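Local coordinates for putative major capsid protein (Cafeteriavirus-dependent mavirus, PDB 6G44), which probably builds the outer shell of the virophage particle as a trimeric, double jelly-roll capsid protein, at residues P73-V77 and V201-L206; K84-A88 and V248-K254; Y438-A444 and Y495-L501. All blocks are in the same frame, centred on the assembly; numbering follows the deposited sequence.

Contact 1: residues P73-V77 and V201-L206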
# COMPACT_ATOMS: atom_id res chain seq x y z
N PRO C 73 11.40 -22.18 8.99
CA PRO C 73 12.76 -21.95 9.41
C PRO C 73 13.52 -21.00 8.48
O PRO C 73 13.23 -20.91 7.28
CB PRO C 73 13.39 -23.35 9.39
CG PRO C 73 12.57 -24.13 8.43
CD PRO C 73 11.17 -23.58 8.61
N ARG C 74 14.47 -20.28 9.04
CA ARG C 74 15.23 -19.28 8.33
C ARG C 74 16.71 -19.62 8.35
O ARG C 74 17.18 -20.35 9.23
CB ARG C 74 15.02 -17.88 8.94
CG ARG C 74 13.56 -17.48 9.06
CD ARG C 74 13.38 -16.09 9.64
NE ARG C 74 13.67 -15.01 8.70
CZ ARG C 74 12.81 -14.52 7.81
NH1 ARG C 74 13.21 -13.53 7.03
NH2 ARG C 74 11.59 -15.01 7.69
N LEU C 75 17.43 -19.06 7.41
CA LEU C 75 18.88 -19.13 7.39
C LEU C 75 19.47 -17.74 7.60
O LEU C 75 19.08 -16.78 6.92
CB LEU C 75 19.35 -19.69 6.05
CG LEU C 75 18.89 -21.11 5.73
CD1 LEU C 75 19.16 -21.51 4.29
CD2 LEU C 75 19.54 -22.12 6.67
N ARG C 76 20.41 -17.63 8.54
CA ARG C 76 21.14 -16.40 8.81
C ARG C 76 22.54 -16.59 8.24
O ARG C 76 23.26 -17.48 8.70
CB ARG C 76 21.19 -16.07 10.31
CG ARG C 76 21.99 -14.80 10.64
CD ARG C 76 22.38 -14.80 12.12
NE ARG C 76 23.01 -13.55 12.56
CZ ARG C 76 24.32 -13.26 12.51
NH1 ARG C 76 25.21 -14.11 11.99
NH2 ARG C 76 24.73 -12.08 12.98
N VAL C 77 22.88 -15.78 7.25
CA VAL C 77 24.22 -15.81 6.65
C VAL C 77 24.95 -14.55 6.98
O VAL C 77 24.35 -13.47 7.04
CB VAL C 77 24.23 -16.05 5.14
CG1 VAL C 77 23.64 -17.41 4.79
CG2 VAL C 77 23.56 -14.92 4.39
N VAL C 201 24.95 -9.25 6.88
CA VAL C 201 24.20 -10.27 7.62
C VAL C 201 22.80 -10.29 7.02
O VAL C 201 22.15 -9.22 6.95
CB VAL C 201 24.10 -10.00 9.11
CG1 VAL C 201 23.39 -11.13 9.81
CG2 VAL C 201 25.46 -9.81 9.74
N VAL C 202 22.33 -11.44 6.60
CA VAL C 202 20.96 -11.60 6.03
C VAL C 202 20.28 -12.79 6.69
O VAL C 202 20.88 -13.88 6.74
CB VAL C 202 21.00 -11.84 4.51
CG1 VAL C 202 19.62 -12.14 3.95
CG2 VAL C 202 21.63 -10.63 3.83
N ASP C 203 19.04 -12.61 7.14
CA ASP C 203 18.21 -13.65 7.78
C ASP C 203 16.98 -13.82 6.88
O ASP C 203 16.10 -12.95 6.89
CB ASP C 203 17.83 -13.20 9.21
CG ASP C 203 17.01 -14.20 10.00
OD1 ASP C 203 16.33 -15.04 9.40
OD2 ASP C 203 17.01 -14.11 11.28
N GLU C 204 16.92 -14.91 6.13
CA GLU C 204 15.92 -15.14 5.07
C GLU C 204 15.26 -16.51 5.25
O GLU C 204 15.93 -17.50 5.58
CB GLU C 204 16.63 -15.05 3.71
CG GLU C 204 15.75 -15.24 2.48
CD GLU C 204 16.43 -14.83 1.19
OE1 GLU C 204 17.12 -13.78 1.18
OE2 GLU C 204 16.26 -15.56 0.17
N ALA C 205 13.93 -16.60 5.10
CA ALA C 205 13.23 -17.87 5.17
C ALA C 205 13.71 -18.81 4.07
O ALA C 205 13.87 -18.38 2.91
CB ALA C 205 11.73 -17.64 5.04
N LEU C 206 13.94 -20.08 4.41
CA LEU C 206 14.28 -21.07 3.40
C LEU C 206 13.05 -21.47 2.59
O LEU C 206 12.05 -21.87 3.19
CB LEU C 206 14.84 -22.32 4.08
CG LEU C 206 15.23 -23.48 3.16
CD1 LEU C 206 16.24 -23.11 2.10
CD2 LEU C 206 15.77 -24.63 4.02
O HOH W 1 10.92 -21.33 5.73

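Contact 2: residues K84-A88 and V248-K254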
# COMPACT_ATOMS: atom_id res chain seq x y z
N LYS C 84 36.52 -5.54 -6.13
CA LYS C 84 37.71 -4.95 -6.75
C LYS C 84 37.41 -4.42 -8.15
O LYS C 84 36.40 -4.78 -8.76
CB LYS C 84 38.83 -6.00 -6.85
CG LYS C 84 39.21 -6.61 -5.51
CD LYS C 84 40.27 -7.69 -5.70
CE LYS C 84 40.30 -8.65 -4.53
NZ LYS C 84 40.91 -9.97 -4.89
N ASN C 85 38.34 -3.58 -8.63
CA ASN C 85 38.31 -2.98 -10.00
C ASN C 85 37.40 -1.74 -10.08
O ASN C 85 36.98 -1.36 -11.17
CB ASN C 85 37.93 -3.98 -11.11
CG ASN C 85 38.82 -5.21 -11.14
OD1 ASN C 85 39.95 -5.19 -10.64
ND2 ASN C 85 38.30 -6.29 -11.71
N ILE C 86 37.17 -1.09 -8.94
CA ILE C 86 36.39 0.13 -8.89
C ILE C 86 37.29 1.32 -9.17
O ILE C 86 38.29 1.50 -8.50
CB ILE C 86 35.74 0.33 -7.50
CG1 ILE C 86 34.90 -0.89 -7.10
CG2 ILE C 86 34.88 1.59 -7.47
CD1 ILE C 86 34.49 -0.87 -5.65
N LEU C 87 36.90 2.15 -10.14
CA LEU C 87 37.66 3.36 -10.47
C LEU C 87 37.99 4.15 -9.21
O LEU C 87 37.14 4.35 -8.33
CB LEU C 87 36.88 4.24 -11.45
CG LEU C 87 37.66 5.45 -12.02
CD1 LEU C 87 38.72 4.99 -13.01
CD2 LEU C 87 36.68 6.41 -12.69
N ALA C 88 39.24 4.61 -9.08
CA ALA C 88 39.63 5.36 -7.91
C ALA C 88 38.77 6.60 -7.74
O ALA C 88 38.31 7.17 -8.72
CB ALA C 88 41.11 5.75 -8.02
N VAL C 248 28.51 2.24 -11.94
CA VAL C 248 29.80 2.26 -11.23
C VAL C 248 30.89 2.13 -12.30
O VAL C 248 30.82 1.28 -13.17
CB VAL C 248 29.94 1.11 -10.21
CG1 VAL C 248 31.31 1.12 -9.52
CG2 VAL C 248 28.84 1.22 -9.15
N LYS C 249 31.89 2.99 -12.20
CA LYS C 249 32.97 2.99 -13.18
C LYS C 249 34.08 2.01 -12.79
O LYS C 249 34.37 1.80 -11.60
CB LYS C 249 33.53 4.39 -13.32
CG LYS C 249 32.54 5.42 -13.84
CD LYS C 249 33.15 6.81 -13.96
CE LYS C 249 32.20 7.78 -14.65
NZ LYS C 249 32.63 9.20 -14.51
N LEU C 250 34.70 1.44 -13.83
CA LEU C 250 35.73 0.42 -13.69
C LEU C 250 37.13 1.01 -13.88
O LEU C 250 37.32 1.96 -14.65
CB LEU C 250 35.52 -0.67 -14.76
CG LEU C 250 34.32 -1.62 -14.61
CD1 LEU C 250 33.83 -2.15 -15.96
CD2 LEU C 250 34.67 -2.78 -13.70
N VAL C 251 38.10 0.41 -13.20
CA VAL C 251 39.53 0.67 -13.42
C VAL C 251 39.83 0.43 -14.90
O VAL C 251 39.23 -0.47 -15.52
CB VAL C 251 40.41 -0.26 -12.54
CG1 VAL C 251 41.88 -0.23 -12.94
CG2 VAL C 251 40.32 0.13 -11.08
N ALA C 252 40.77 1.19 -15.46
CA ALA C 252 41.14 1.06 -16.85
C ALA C 252 41.61 -0.36 -17.15
O ALA C 252 42.43 -0.91 -16.40
CB ALA C 252 42.24 2.06 -17.20
N GLY C 253 41.04 -0.97 -18.19
CA GLY C 253 41.45 -2.30 -18.63
C GLY C 253 40.69 -3.49 -18.07
O GLY C 253 40.91 -4.61 -18.51
N LYS C 254 39.79 -3.25 -17.10
CA LYS C 254 38.98 -4.33 -16.52
C LYS C 254 37.57 -4.23 -17.08
O LYS C 254 37.01 -3.14 -17.14
CB LYS C 254 38.93 -4.20 -14.99
CG LYS C 254 40.27 -4.00 -14.32
CD LYS C 254 41.28 -5.10 -14.56
CE LYS C 254 40.92 -6.40 -13.89
NZ LYS C 254 42.12 -7.27 -13.73

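Contact 3: residues Y438-A444 and Y495-L501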
# COMPACT_ATOMS: atom_id res chain seq x y z
N TYR C 438 -13.52 -31.10 -21.24
CA TYR C 438 -13.90 -30.74 -19.87
C TYR C 438 -13.21 -31.61 -18.81
O TYR C 438 -13.22 -31.23 -17.63
CB TYR C 438 -15.42 -30.76 -19.69
CG TYR C 438 -16.07 -32.03 -20.20
CD1 TYR C 438 -16.05 -33.19 -19.44
CD2 TYR C 438 -16.70 -32.06 -21.46
CE1 TYR C 438 -16.63 -34.36 -19.90
CE2 TYR C 438 -17.28 -33.23 -21.93
CZ TYR C 438 -17.25 -34.38 -21.15
OH TYR C 438 -17.81 -35.57 -21.59
N ASN C 439 -12.61 -32.74 -19.20
CA ASN C 439 -11.89 -33.59 -18.24
C ASN C 439 -10.53 -33.05 -17.83
O ASN C 439 -9.95 -33.55 -16.87
CB ASN C 439 -11.71 -35.01 -18.78
CG ASN C 439 -13.03 -35.73 -18.98
OD1 ASN C 439 -13.93 -35.66 -18.15
ND2 ASN C 439 -13.15 -36.41 -20.12
N VAL C 440 -9.99 -32.09 -18.58
CA VAL C 440 -8.68 -31.52 -18.25
C VAL C 440 -8.89 -30.41 -17.23
O VAL C 440 -9.16 -29.25 -17.57
CB VAL C 440 -7.93 -31.02 -19.50
CG1 VAL C 440 -6.58 -30.47 -19.11
CG2 VAL C 440 -7.75 -32.14 -20.51
N MET C 441 -8.82 -30.82 -15.97
CA MET C 441 -9.06 -29.97 -14.80
C MET C 441 -7.88 -30.12 -13.84
O MET C 441 -7.31 -31.20 -13.73
CB MET C 441 -10.32 -30.45 -14.07
CG MET C 441 -11.59 -30.34 -14.90
SD MET C 441 -13.05 -30.95 -14.06
CE MET C 441 -13.31 -29.66 -12.85
N ALA C 442 -7.55 -29.06 -13.11
CA ALA C 442 -6.50 -29.11 -12.12
C ALA C 442 -6.74 -30.26 -11.16
O ALA C 442 -7.86 -30.44 -10.66
CB ALA C 442 -6.44 -27.80 -11.35
N ASN C 443 -5.70 -31.06 -10.94
CA ASN C 443 -5.71 -32.23 -10.02
C ASN C 443 -6.38 -33.47 -10.61
O ASN C 443 -6.53 -34.48 -9.92
CB ASN C 443 -6.31 -31.88 -8.65
CG ASN C 443 -5.49 -30.84 -7.94
OD1 ASN C 443 -4.28 -30.85 -8.05
ND2 ASN C 443 -6.14 -29.91 -7.23
N ALA C 444 -6.75 -33.45 -11.88
CA ALA C 444 -7.28 -34.67 -12.50
C ALA C 444 -6.15 -35.65 -12.74
O ALA C 444 -5.08 -35.28 -13.23
CB ALA C 444 -7.95 -34.35 -13.82
N TYR C 495 -7.50 -36.89 -8.39
CA TYR C 495 -8.86 -37.39 -8.41
C TYR C 495 -9.26 -37.69 -9.84
O TYR C 495 -8.65 -37.18 -10.78
CB TYR C 495 -9.84 -36.36 -7.79
CG TYR C 495 -9.35 -35.89 -6.45
CD1 TYR C 495 -9.66 -36.58 -5.28
CD2 TYR C 495 -8.48 -34.81 -6.37
CE1 TYR C 495 -9.12 -36.15 -4.06
CE2 TYR C 495 -7.94 -34.40 -5.18
CZ TYR C 495 -8.26 -35.06 -4.04
OH TYR C 495 -7.69 -34.58 -2.87
N THR C 496 -10.30 -38.50 -10.02
CA THR C 496 -10.77 -38.75 -11.37
C THR C 496 -11.47 -37.50 -11.91
O THR C 496 -12.07 -36.74 -11.13
CB THR C 496 -11.76 -39.92 -11.45
OG1 THR C 496 -12.95 -39.59 -10.72
CG2 THR C 496 -11.12 -41.21 -10.89
N PRO C 497 -11.46 -37.32 -13.25
CA PRO C 497 -12.26 -36.23 -13.79
C PRO C 497 -13.73 -36.31 -13.34
O PRO C 497 -14.32 -35.28 -13.00
CB PRO C 497 -12.11 -36.42 -15.31
CG PRO C 497 -10.80 -37.07 -15.49
CD PRO C 497 -10.58 -37.93 -14.27
N ASP C 498 -14.30 -37.51 -13.30
CA ASP C 498 -15.66 -37.64 -12.86
C ASP C 498 -15.87 -37.15 -11.43
O ASP C 498 -16.86 -36.49 -11.15
CB ASP C 498 -16.17 -39.09 -13.02
CG ASP C 498 -16.41 -39.48 -14.47
OD1 ASP C 498 -16.48 -38.59 -15.36
OD2 ASP C 498 -16.52 -40.70 -14.71
N GLN C 499 -14.94 -37.43 -10.51
CA GLN C 499 -15.11 -36.92 -9.15
C GLN C 499 -15.07 -35.40 -9.13
O GLN C 499 -15.84 -34.78 -8.42
CB GLN C 499 -14.09 -37.45 -8.16
CG GLN C 499 -14.51 -37.04 -6.76
CD GLN C 499 -13.51 -37.33 -5.69
OE1 GLN C 499 -13.39 -36.55 -4.74
NE2 GLN C 499 -12.81 -38.45 -5.80
N LEU C 500 -14.17 -34.81 -9.91
CA LEU C 500 -14.06 -33.35 -9.93
C LEU C 500 -15.27 -32.71 -10.58
O LEU C 500 -15.84 -31.78 -10.01
CB LEU C 500 -12.77 -32.94 -10.62
CG LEU C 500 -11.50 -33.44 -9.93
CD1 LEU C 500 -10.28 -33.00 -10.73
CD2 LEU C 500 -11.40 -32.99 -8.49
N LEU C 501 -15.73 -33.28 -11.70
CA LEU C 501 -16.91 -32.77 -12.41
C LEU C 501 -18.15 -32.70 -11.52
O LEU C 501 -18.97 -31.80 -11.69
CB LEU C 501 -17.21 -33.60 -13.67
CG LEU C 501 -16.25 -33.41 -14.84
CD1 LEU C 501 -16.35 -34.57 -15.82
CD2 LEU C 501 -16.53 -32.09 -15.56
O HOH W 2 -15.68 -37.61 -17.85

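Contact 1: residues P73-V77 and V201-L206
The guanidinium of Arg74 lies over the neighbouring strand, one face against Glu204 C and Ala205 N, while its edge meets Asp203. Arg74 NE forms a salt bridge with Asp203 OD1 at 2.8 Å, and Arg74 NH1 donates to Asp203 O at 3.0 Å, so a single side chain grips both the carboxylate and the carbonyl of Asp203. Beneath it run two antiparallel strands, 74-77 and 201-205, at 164° and 4.4 Å between axes. Leu75-Glu204 and Val77-Val202 are hydrogen-bonded pairs, each with two bonds: Leu75 N to Glu204 O (2.8 Å) and Glu204 N to Leu75 O (3.0 Å), then Val77 N to Val202 O (2.8 Å) and Val202 N to Val77 O (2.9 Å). Past the strand end, Leu206 N still reaches Pro73 O at 3.1 Å, and a water joins Pro73 O to Leu206 O. Arg76 and Asp203 share one face of the sheet, which a second subunit approaches with Glu374 and Gln376. On the other face, Leu75 and Val202 pack on Val103 of helix 102-105, and Glu204 bonds Ser143 and Asn104. Strand 258-273 flanks strand 74-84 and strand 183-186 flanks 195-205, so the pair lies inside an antiparallel sheet of the double jelly-roll.

Contact 2: residues K84-A88 and V248-K254
Neither segment is regular, yet their backbones meet in a single bridge between Ile86 and Leu250, whose CA atoms are 4.9 Å apart. Two hydrogen bonds define it: Val251 N donates to Asn85 O at 2.9 Å (168° at the hydrogen), and Leu87 N donates to Lys249 O at 2.9 Å (172°). A CA-H...O contact from Leu250 CA to Asn85 O, 3.3 Å, gives that carbonyl a second approach. Just beyond, Val251-Lys254 forms a type II beta turn, closed by Lys254 N to Val251 O at 3.2 Å; Gly253 has a positive phi of 93°, at which a CB would be jammed against the preceding carbonyl.

The turn brings Lys254 back to the first segment, where Lys254 CE lies 3.4 Å from Asn85 ND2. The amide nitrogen itself donates elsewhere, to the carbonyl of Asp256. Ile86 CG2 touches Val248 CG1 at 4.1 Å, and Ile86 also packs on Leu92 and Val196. Farther along, Leu87 CD2 rests 3.8 Å from Lys249 CD, while Val251 CG2 approaches Ile86 O at 3.6 Å.

Such a bridge joins two loops at one end of a jelly-roll: the loop following strand 74-84 and the loop leading into strand 258-273, its antiparallel partner. Lys84 still pairs with Glu258 and Ile86 with Thr194, so this single bridge adds a link between the loops where the regular strands end.

Contact 3: residues Y438-A444 and Y495-L501
Leu500 and Leu501 of the short helix 497-501 form the apolar centre with Met441, whose SD lies 4.0 Å from both Leu500 CB and Leu501 CD2. Leu500 CD1 reaches Ala444 CB at 4.1 Å and Ala442 O at 3.5 Å, and Pro497 CG adds a looser contact with Ala444 CB at 4.3 Å. Farther out, Tyr438 CD1 meets Leu501 CD1 at 3.9 Å.

The helix begins with Thr496 as N-cap, Gln499 N donating to Thr496 OG1 at 2.9 Å, and faces a type II beta turn, Met441-Ala444, in the second half of this double jelly-roll chain. Tyr495 N donates to Asn443 O at 3.0 Å, with Ala444 CA 3.3 Å from Tyr495 O.

Both neighbouring subunits meet this region: Ser33 of the third bonds Ala442 O, and Thr13 of the second bonds Gln499. At the polar edge, Asn439 OD1 lies 3.5 Å from Pro497 CB, and a water donates to Asn439 OD1 (2.6 Å) and Asp498 OD1 (2.8 Å).

Overall arrangement
From the N terminus, past several earlier strands, strand 74-84 opens contacts 1 and 2 with its start and end. Contact 1 closes when strand 195-205 returns after 123 intervening residues; contact 2 closes later, at 248-254, so the two loops cross. Their centres are 32 Å apart, and together they mark two places along the same jelly-roll: sheet pairing in one, loop joining in the other. Contact 3 follows in series, closing a 50-residue loop rich in strand within the second half of the chain. Its centre lies about 59 Å from that of contact 2, on the opposite side of the chain's centre. Contacts 1 and 3, with centres 39 Å apart, both touch the second subunit.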